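Local atomic coordinates of uncharacterized conserved protein of COG5135 (Nostoc punctiforme, PDB entry 2I51), a protein that binds flavin mononucleotide and is related to pyridoxamine 5'-phosphate oxidase, though its own reaction is not established. Residues Ala5-Ala10 / Val163-Leu168; Arg46-Leu49 / Gln54-Phe57; Tyr180-Asn183 / Glu187-Ser190. All coordinates share one frame; numbering follows the deposited sequence.

Interaction 1 of 3, residues Ala5-Ala10 / Val163-Leu168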
loop_
_atom_site.group_PDB
_atom_site.type_symbol
_atom_site.label_atom_id
_atom_site.label_comp_id
_atom_site.label_asym_id
_atom_site.label_seq_id
_atom_site.Cartn_x
_atom_site.Cartn_y
_atom_site.Cartn_z
ATOM N N ALA A 5 15.762 17.220 3.831
ATOM C CA ALA A 5 15.575 16.256 4.891
ATOM C C ALA A 5 16.640 15.181 4.774
ATOM O O ALA A 5 17.124 14.861 3.680
ATOM C CB ALA A 5 14.168 15.641 4.772
ATOM N N PRO A 6 17.027 14.575 5.903
ATOM C CA PRO A 6 18.173 13.675 5.934
ATOM C C PRO A 6 17.990 12.348 5.226
ATOM O O PRO A 6 18.956 11.627 5.032
ATOM C CB PRO A 6 18.375 13.450 7.445
ATOM C CG PRO A 6 17.069 13.689 8.044
ATOM C CD PRO A 6 16.525 14.849 7.265
ATOM N N TRP A 7 16.763 12.032 4.846
ATOM C CA TRP A 7 16.430 10.832 4.098
ATOM C C TRP A 7 16.351 11.094 2.602
ATOM O O TRP A 7 16.130 10.156 1.819
ATOM C CB TRP A 7 15.097 10.189 4.572
ATOM C CG TRP A 7 14.001 11.195 4.833
ATOM C CD1 TRP A 7 13.660 11.703 6.035
ATOM C CD2 TRP A 7 13.151 11.846 3.865
ATOM N NE1 TRP A 7 12.666 12.614 5.894
ATOM C CE2 TRP A 7 12.321 12.740 4.583
ATOM C CE3 TRP A 7 12.984 11.743 2.482
ATOM C CZ2 TRP A 7 11.349 13.528 3.948
ATOM C CZ3 TRP A 7 12.052 12.535 1.848
ATOM C CH2 TRP A 7 11.242 13.437 2.591
ATOM N N ARG A 8 16.592 12.340 2.183
ATOM C CA ARG A 8 16.492 12.650 0.766
ATOM C C ARG A 8 17.572 11.953 -0.063
ATOM O O ARG A 8 17.291 11.500 -1.183
ATOM C CB ARG A 8 16.505 14.152 0.501
ATOM C CG ARG A 8 15.222 14.835 0.890
ATOM C CD ARG A 8 14.137 14.639 -0.084
ATOM N NE ARG A 8 14.337 15.174 -1.441
ATOM C CZ ARG A 8 13.996 16.406 -1.816
ATOM N NH1 ARG A 8 13.516 17.277 -0.944
ATOM N NH2 ARG A 8 14.119 16.784 -3.081
ATOM N N GLY A 9 18.777 11.852 0.464
ATOM C CA GLY A 9 19.810 11.127 -0.237
ATOM C C GLY A 9 19.491 9.664 -0.433
ATOM O O GLY A 9 19.744 9.096 -1.511
ATOM N N ALA A 10 18.884 9.053 0.586
ATOM C CA ALA A 10 18.492 7.643 0.518
ATOM C C ALA A 10 17.473 7.452 -0.593
ATOM O O ALA A 10 17.532 6.474 -1.398
ATOM C CB ALA A 10 17.943 7.146 1.883
ATOM N N VAL A 163 6.485 13.642 8.143
ATOM C CA VAL A 163 7.078 13.932 9.438
ATOM C C VAL A 163 7.693 12.716 10.104
ATOM O O VAL A 163 8.426 12.864 11.068
ATOM C CB VAL A 163 6.099 14.648 10.384
ATOM C CG1 VAL A 163 5.596 15.916 9.756
ATOM C CG2 VAL A 163 4.957 13.731 10.779
ATOM N N GLN A 164 7.476 11.525 9.554
ATOM C CA GLN A 164 8.129 10.339 10.042
ATOM C C GLN A 164 8.433 9.459 8.851
ATOM O O GLN A 164 7.564 9.273 7.986
ATOM C CB GLN A 164 7.281 9.557 11.053
ATOM C CG GLN A 164 8.045 8.422 11.742
ATOM C CD GLN A 164 7.464 7.956 13.059
ATOM O OE1 GLN A 164 7.161 6.777 13.227
ATOM N NE2 GLN A 164 7.349 8.864 14.010
ATOM N N VAL A 165 9.658 8.925 8.791
ATOM C CA VAL A 165 10.084 8.055 7.710
ATOM C C VAL A 165 10.768 6.826 8.318
ATOM O O VAL A 165 11.647 6.973 9.173
ATOM C CB VAL A 165 11.022 8.787 6.750
ATOM C CG1 VAL A 165 11.591 7.827 5.667
ATOM C CG2 VAL A 165 10.288 9.968 6.116
ATOM N N ASP A 166 10.388 5.632 7.891
ATOM C CA ASP A 166 10.987 4.330 8.321
ATOM C C ASP A 166 11.578 3.731 7.059
ATOM O O ASP A 166 10.840 3.450 6.095
ATOM C CB ASP A 166 9.831 3.498 8.882
ATOM C CG ASP A 166 10.199 2.151 9.459
ATOM O OD1 ASP A 166 11.298 1.662 9.285
ATOM O OD2 ASP A 166 9.257 1.542 10.042
ATOM N N HIS A 167 12.888 3.585 7.011
ATOM C CA HIS A 167 13.603 3.012 5.875
ATOM C C HIS A 167 14.176 1.654 6.227
ATOM O O HIS A 167 15.015 1.560 7.122
ATOM C CB HIS A 167 14.725 3.953 5.483
ATOM C CG HIS A 167 15.523 3.502 4.305
ATOM N ND1 HIS A 167 16.851 3.862 4.142
ATOM C CD2 HIS A 167 15.185 2.763 3.218
ATOM C CE1 HIS A 167 17.298 3.344 3.010
ATOM N NE2 HIS A 167 16.308 2.674 2.426
ATOM N N LEU A 168 13.742 0.619 5.527
ATOM C CA LEU A 168 14.139 -0.754 5.755
ATOM C C LEU A 168 14.907 -1.220 4.521
ATOM O O LEU A 168 14.396 -1.149 3.402
ATOM C CB LEU A 168 12.907 -1.624 5.952
ATOM C CG LEU A 168 13.150 -3.123 6.102
ATOM C CD1 LEU A 168 13.921 -3.427 7.384
ATOM C CD2 LEU A 168 11.816 -3.860 6.096
#

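Interaction 2 of 3, residues Arg46-Leu49 / Gln54-Phe57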
loop_
_atom_site.group_PDB
_atom_site.type_symbol
_atom_site.label_atom_id
_atom_site.label_comp_id
_atom_site.label_asym_id
_atom_site.label_seq_id
_atom_site.Cartn_x
_atom_site.Cartn_y
_atom_site.Cartn_z
ATOM N N ARG A 46 5.453 11.767 -8.512
ATOM C CA ARG A 46 5.724 12.794 -9.518
ATOM C C ARG A 46 6.770 13.805 -9.067
ATOM O O ARG A 46 6.682 14.999 -9.401
ATOM C CB ARG A 46 4.420 13.486 -9.898
ATOM C CG ARG A 46 3.334 12.475 -10.266
ATOM C CD ARG A 46 2.418 12.913 -11.325
ATOM N NE ARG A 46 1.618 11.833 -11.917
ATOM C CZ ARG A 46 1.718 11.441 -13.198
ATOM N NH1 ARG A 46 2.623 11.962 -14.000
ATOM N NH2 ARG A 46 0.952 10.472 -13.669
ATOM N N GLY A 47 7.758 13.362 -8.288
ATOM C CA GLY A 47 8.834 14.212 -7.849
ATOM C C GLY A 47 8.542 14.974 -6.573
ATOM O O GLY A 47 7.438 14.974 -6.066
ATOM N N PHE A 48 9.560 15.613 -6.027
ATOM C CA PHE A 48 9.406 16.572 -4.954
ATOM C C PHE A 48 9.051 17.959 -5.472
ATOM O O PHE A 48 9.514 18.373 -6.529
ATOM C CB PHE A 48 10.699 16.635 -4.163
ATOM C CG PHE A 48 10.980 15.341 -3.387
ATOM C CD1 PHE A 48 10.445 15.137 -2.123
ATOM C CD2 PHE A 48 11.730 14.333 -3.973
ATOM C CE1 PHE A 48 10.681 13.935 -1.427
ATOM C CE2 PHE A 48 11.936 13.132 -3.299
ATOM C CZ PHE A 48 11.391 12.937 -2.059
ATOM N N LEU A 49 8.295 18.677 -4.659
ATOM C CA LEU A 49 7.955 20.054 -4.954
ATOM C C LEU A 49 9.213 20.846 -4.715
ATOM O O LEU A 49 9.867 20.708 -3.694
ATOM C CB LEU A 49 6.837 20.513 -4.042
ATOM C CG LEU A 49 6.419 21.951 -4.176
ATOM C CD1 LEU A 49 5.877 22.219 -5.606
ATOM C CD2 LEU A 49 5.395 22.228 -3.090
ATOM N N GLN A 54 8.310 17.982 0.210
ATOM C CA GLN A 54 6.997 17.420 -0.107
ATOM C C GLN A 54 7.016 16.613 -1.372
ATOM O O GLN A 54 7.578 16.997 -2.384
ATOM C CB GLN A 54 5.956 18.501 -0.209
ATOM C CG GLN A 54 5.864 19.275 1.087
ATOM C CD GLN A 54 4.466 19.812 1.371
ATOM O OE1 GLN A 54 3.526 19.058 1.410
ATOM N NE2 GLN A 54 4.365 21.084 1.690
ATOM N N LEU A 55 6.346 15.474 -1.327
ATOM C CA LEU A 55 6.157 14.627 -2.530
ATOM C C LEU A 55 4.884 15.012 -3.271
ATOM O O LEU A 55 3.853 15.270 -2.613
ATOM C CB LEU A 55 6.020 13.151 -2.112
ATOM C CG LEU A 55 7.229 12.496 -1.454
ATOM C CD1 LEU A 55 7.473 12.932 0.034
ATOM C CD2 LEU A 55 6.977 10.979 -1.491
ATOM N N ARG A 56 4.961 15.016 -4.603
ATOM C CA ARG A 56 3.854 15.369 -5.504
ATOM C C ARG A 56 3.191 14.160 -6.098
ATOM O O ARG A 56 3.848 13.227 -6.583
ATOM C CB ARG A 56 4.360 16.230 -6.683
ATOM C CG ARG A 56 5.019 17.470 -6.319
ATOM C CD ARG A 56 5.194 18.372 -7.551
ATOM N NE ARG A 56 5.951 17.731 -8.612
ATOM C CZ ARG A 56 6.134 18.229 -9.830
ATOM N NH1 ARG A 56 5.656 19.439 -10.186
ATOM N NH2 ARG A 56 6.789 17.508 -10.731
ATOM N N PHE A 57 1.842 14.210 -6.117
ATOM C CA PHE A 57 1.009 13.255 -6.814
ATOM C C PHE A 57 -0.138 14.058 -7.454
ATOM O O PHE A 57 -0.362 15.229 -7.084
ATOM C CB PHE A 57 0.399 12.276 -5.823
ATOM C CG PHE A 57 1.412 11.640 -4.925
ATOM C CD1 PHE A 57 2.071 10.524 -5.339
ATOM C CD2 PHE A 57 1.700 12.177 -3.709
ATOM C CE1 PHE A 57 3.038 9.951 -4.534
ATOM C CE2 PHE A 57 2.628 11.603 -2.866
ATOM C CZ PHE A 57 3.309 10.471 -3.314
#

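Interaction 3 of 3, residues Tyr180-Asn183 / Glu187-Ser190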
loop_
_atom_site.group_PDB
_atom_site.type_symbol
_atom_site.label_atom_id
_atom_site.label_comp_id
_atom_site.label_asym_id
_atom_site.label_seq_id
_atom_site.Cartn_x
_atom_site.Cartn_y
_atom_site.Cartn_z
ATOM N N TYR A 180 13.330 8.111 11.055
ATOM C CA TYR A 180 13.564 9.549 11.024
ATOM C C TYR A 180 12.297 10.217 11.526
ATOM O O TYR A 180 11.191 9.858 11.120
ATOM C CB TYR A 180 13.829 9.996 9.585
ATOM C CG TYR A 180 14.998 9.385 8.871
ATOM C CD1 TYR A 180 14.886 8.165 8.241
ATOM C CD2 TYR A 180 16.226 10.068 8.835
ATOM C CE1 TYR A 180 15.937 7.615 7.589
ATOM C CE2 TYR A 180 17.294 9.531 8.162
ATOM C CZ TYR A 180 17.143 8.303 7.533
ATOM O OH TYR A 180 18.230 7.729 6.882
ATOM N N HIS A 181 12.428 11.229 12.378
ATOM C CA HIS A 181 11.271 11.962 12.894
ATOM C C HIS A 181 11.528 13.474 12.889
ATOM O O HIS A 181 12.610 13.905 13.215
ATOM C CB HIS A 181 10.929 11.458 14.293
ATOM C CG HIS A 181 9.745 12.135 14.900
ATOM N ND1 HIS A 181 8.446 11.822 14.565
ATOM C CD2 HIS A 181 9.674 13.156 15.788
ATOM C CE1 HIS A 181 7.624 12.622 15.225
ATOM N NE2 HIS A 181 8.344 13.430 15.985
ATOM N N ARG A 182 10.516 14.242 12.517
ATOM C CA ARG A 182 10.581 15.698 12.494
ATOM C C ARG A 182 9.818 16.237 13.702
ATOM O O ARG A 182 8.671 15.840 13.927
ATOM C CB ARG A 182 9.954 16.244 11.214
ATOM C CG ARG A 182 10.341 17.675 10.984
ATOM C CD ARG A 182 9.785 18.220 9.770
ATOM N NE ARG A 182 8.341 18.416 9.876
ATOM C CZ ARG A 182 7.578 18.702 8.828
ATOM N NH1 ARG A 182 8.131 18.772 7.628
ATOM N NH2 ARG A 182 6.279 18.891 8.981
ATOM N N ASN A 183 10.468 17.096 14.489
ATOM C CA ASN A 183 9.815 17.624 15.687
ATOM C C ASN A 183 9.038 18.894 15.366
ATOM O O ASN A 183 8.910 19.294 14.194
ATOM C CB ASN A 183 10.842 17.792 16.829
ATOM C CG ASN A 183 11.878 18.886 16.581
ATOM O OD1 ASN A 183 11.738 19.725 15.714
ATOM N ND2 ASN A 183 12.950 18.851 17.375
ATOM N N GLU A 187 12.966 20.178 12.972
ATOM C CA GLU A 187 14.273 19.565 13.020
ATOM C C GLU A 187 14.104 18.039 12.925
ATOM O O GLU A 187 13.256 17.462 13.614
ATOM C CB GLU A 187 14.987 19.916 14.302
ATOM C CG GLU A 187 15.152 21.424 14.472
ATOM C CD GLU A 187 15.559 21.824 15.873
ATOM O OE1 GLU A 187 15.284 21.069 16.836
ATOM O OE2 GLU A 187 16.138 22.919 16.015
ATOM N N TRP A 188 14.934 17.415 12.087
ATOM C CA TRP A 188 14.921 15.954 11.937
ATOM C C TRP A 188 15.911 15.269 12.868
ATOM O O TRP A 188 17.019 15.769 13.113
ATOM C CB TRP A 188 15.233 15.567 10.491
ATOM C CG TRP A 188 14.141 15.833 9.556
ATOM C CD1 TRP A 188 13.945 16.977 8.801
ATOM C CD2 TRP A 188 13.038 14.966 9.246
ATOM N NE1 TRP A 188 12.794 16.848 8.065
ATOM C CE2 TRP A 188 12.224 15.624 8.319
ATOM C CE3 TRP A 188 12.672 13.679 9.675
ATOM C CZ2 TRP A 188 11.064 15.045 7.814
ATOM C CZ3 TRP A 188 11.518 13.104 9.178
ATOM C CH2 TRP A 188 10.730 13.783 8.264
ATOM N N SER A 189 15.489 14.126 13.408
ATOM C CA SER A 189 16.367 13.219 14.151
ATOM C C SER A 189 16.295 11.862 13.480
ATOM O O SER A 189 15.359 11.584 12.721
ATOM C CB SER A 189 15.916 13.123 15.605
ATOM O OG SER A 189 14.620 12.587 15.713
ATOM N N SER A 190 17.338 11.063 13.651
ATOM C CA SER A 190 17.322 9.698 13.144
ATOM C C SER A 190 17.905 8.700 14.105
ATOM O O SER A 190 18.697 9.059 14.976
ATOM C CB SER A 190 18.036 9.611 11.830
ATOM O OG SER A 190 19.394 9.834 11.966
HETATM O O HOH W 1 10.949 18.321 6.283
#

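Interaction 1 of 3, residues Ala5-Ala10 / Val163-Leu168
Trp7 and Val165 bring the two backbones nearest, with their CA atoms 7.8 Å apart, where a type I turn from Ala5 to Arg8 leads into helix 8-17, beside strand 155-169. The turn is closed by the bond from Arg8 N to Ala5 O. Side chains alone make the contact. Val165 sets CG2 over one face of the Trp7 indole, 3.7 Å from the centroid of the five-membered ring and 15° off its normal, a CH-pi contact. The closest ring atom is NE1, 3.6 Å from Val165 CG2. On the opposite face lies Ala5 CB, from the same turn, so the indole is held between two methyl groups. Trp7 reaches this place with CG between its backbone N and carbonyl carbon, chi1 42°. Three residues on, in the first turn of helix 8-17, Ala10 CB comes within 4.0 Å of CE1 of the His167 imidazole. His167 NE2 is bonded to Glu86, and its ring stacks on Phe88. Met90 also touches both Trp7 and Val165. Along the strand, Val163 and Gln164 both face Ala91 in a classic beta bulge. The arrangement is apolar packing of the N-terminal turn and the start of helix 8-17 on the antiparallel sheet of an FMN-binding domain.

Interaction 2 of 3, residues Arg46-Leu49 / Gln54-Phe57
Arg56 lays its aliphatic chain over the backbone of 46-49, with CG 3.5 Å from Gly47 O and CD passing near Leu49 CA. Its chain then bends at chi3 (-58°), which turns the guanidinium back to the carbonyl of Arg46. There NE and NH2 grip one atom side-on: NE lies 2.9 Å and NH2 2.8 Å from Arg46 O. Both bonds are bent, because two N-H groups of one flat guanidinium converge on a single oxygen. The backbones run roughly antiparallel, their end-to-end directions 148° apart. Arg46 N bonds to Arg56 O, Arg56 N to Gly47 O at 2.9 Å, and Leu49 N to Gln54 O. Phe48 CA also approaches Gln54 O, at 3.2 Å, in a CA-H...O contact. Gly47 has a positive phi of 87°, and a side chain there would press on the carbonyl before it. On the other side of the backbone, Phe48 and Leu55 lie alongside each other, pointing the same way, with CE1 of Phe48 3.7 Å from CD1 of Leu55. Arg8 makes a cation-pi contact with the same phenyl ring. Arg56 NH1 forms a salt bridge with Glu116 at the end of helix 107-116. One guanidinium thus ties a neutral carbonyl and an acid together, and the carboxylate probably offsets its charge.

Interaction 3 of 3, residues Tyr180-Asn183 / Glu187-Ser190
Asn183 N gives a hydrogen bond to Glu187 O at 2.9 Å, and Glu187 N returns one to Asn183 OD1 at 3.0 Å. The latter donor sits above the amide's carbonyl plane. Asn183 holds its amide there with CG between the backbone N and carbonyl carbon, chi1 68°. A longer, nearly straight bond, 175° at the hydrogen, runs from Asn183 ND2 to Glu187 OE1 at 3.3 Å. It meets the carboxylate on its anti side. These bonds tie the turn end of the antiparallel beta hairpin formed by strands 176-182 and 188-192. Further along, His181 and Ser189 are a hydrogen-bonded pair, flanked by the non-hydrogen-bonded pairs Arg182-Trp188 and Tyr180-Ser190. Arg182 CB stands over the centre of the Trp188 six-membered ring, 3.6 Å from its centroid and 8° off the normal. The arginine chain continues across the indole to NE1. One water accepts from both Trp188 NE1, at 3.0 Å, and Arg182 NH1, while NH2 makes a salt bridge with Asp161. With an alanine in place of Trp188, the Arg182 methylenes would probably lose the ring they lie over, and the water one of its two donors. On the same face, CD2 of the Tyr180 ring comes within 3.5 Å of Ser190 CB. Trp7 meets both aromatic rings, Tyr180 and Trp188, edge-to-face.

How the interactions relate
All three contacts reach one antiparallel sheet. Along the chain, interaction 2 is nested inside the loop closed by interaction 1, and interaction 3 follows both. Interactions 1 and 3 are neighbours, their centres about 9 Å apart. Strand 155-169 pairs with strand 176-182, and the N-terminal segment 5-10 packs against the hairpin of interaction 3 too. The earlier part of strand 155-169, before the chain turns a corner at Val163, pairs with strand 55-60 of interaction 2, whose centre is about 15 Å from that of interaction 1. Trp7 and Arg8 touch Phe48 there. Interactions 2 and 3 do not meet; their centres are about 20 Å apart. Segment 5-10 therefore touches both and links them in this flavin-binding fold.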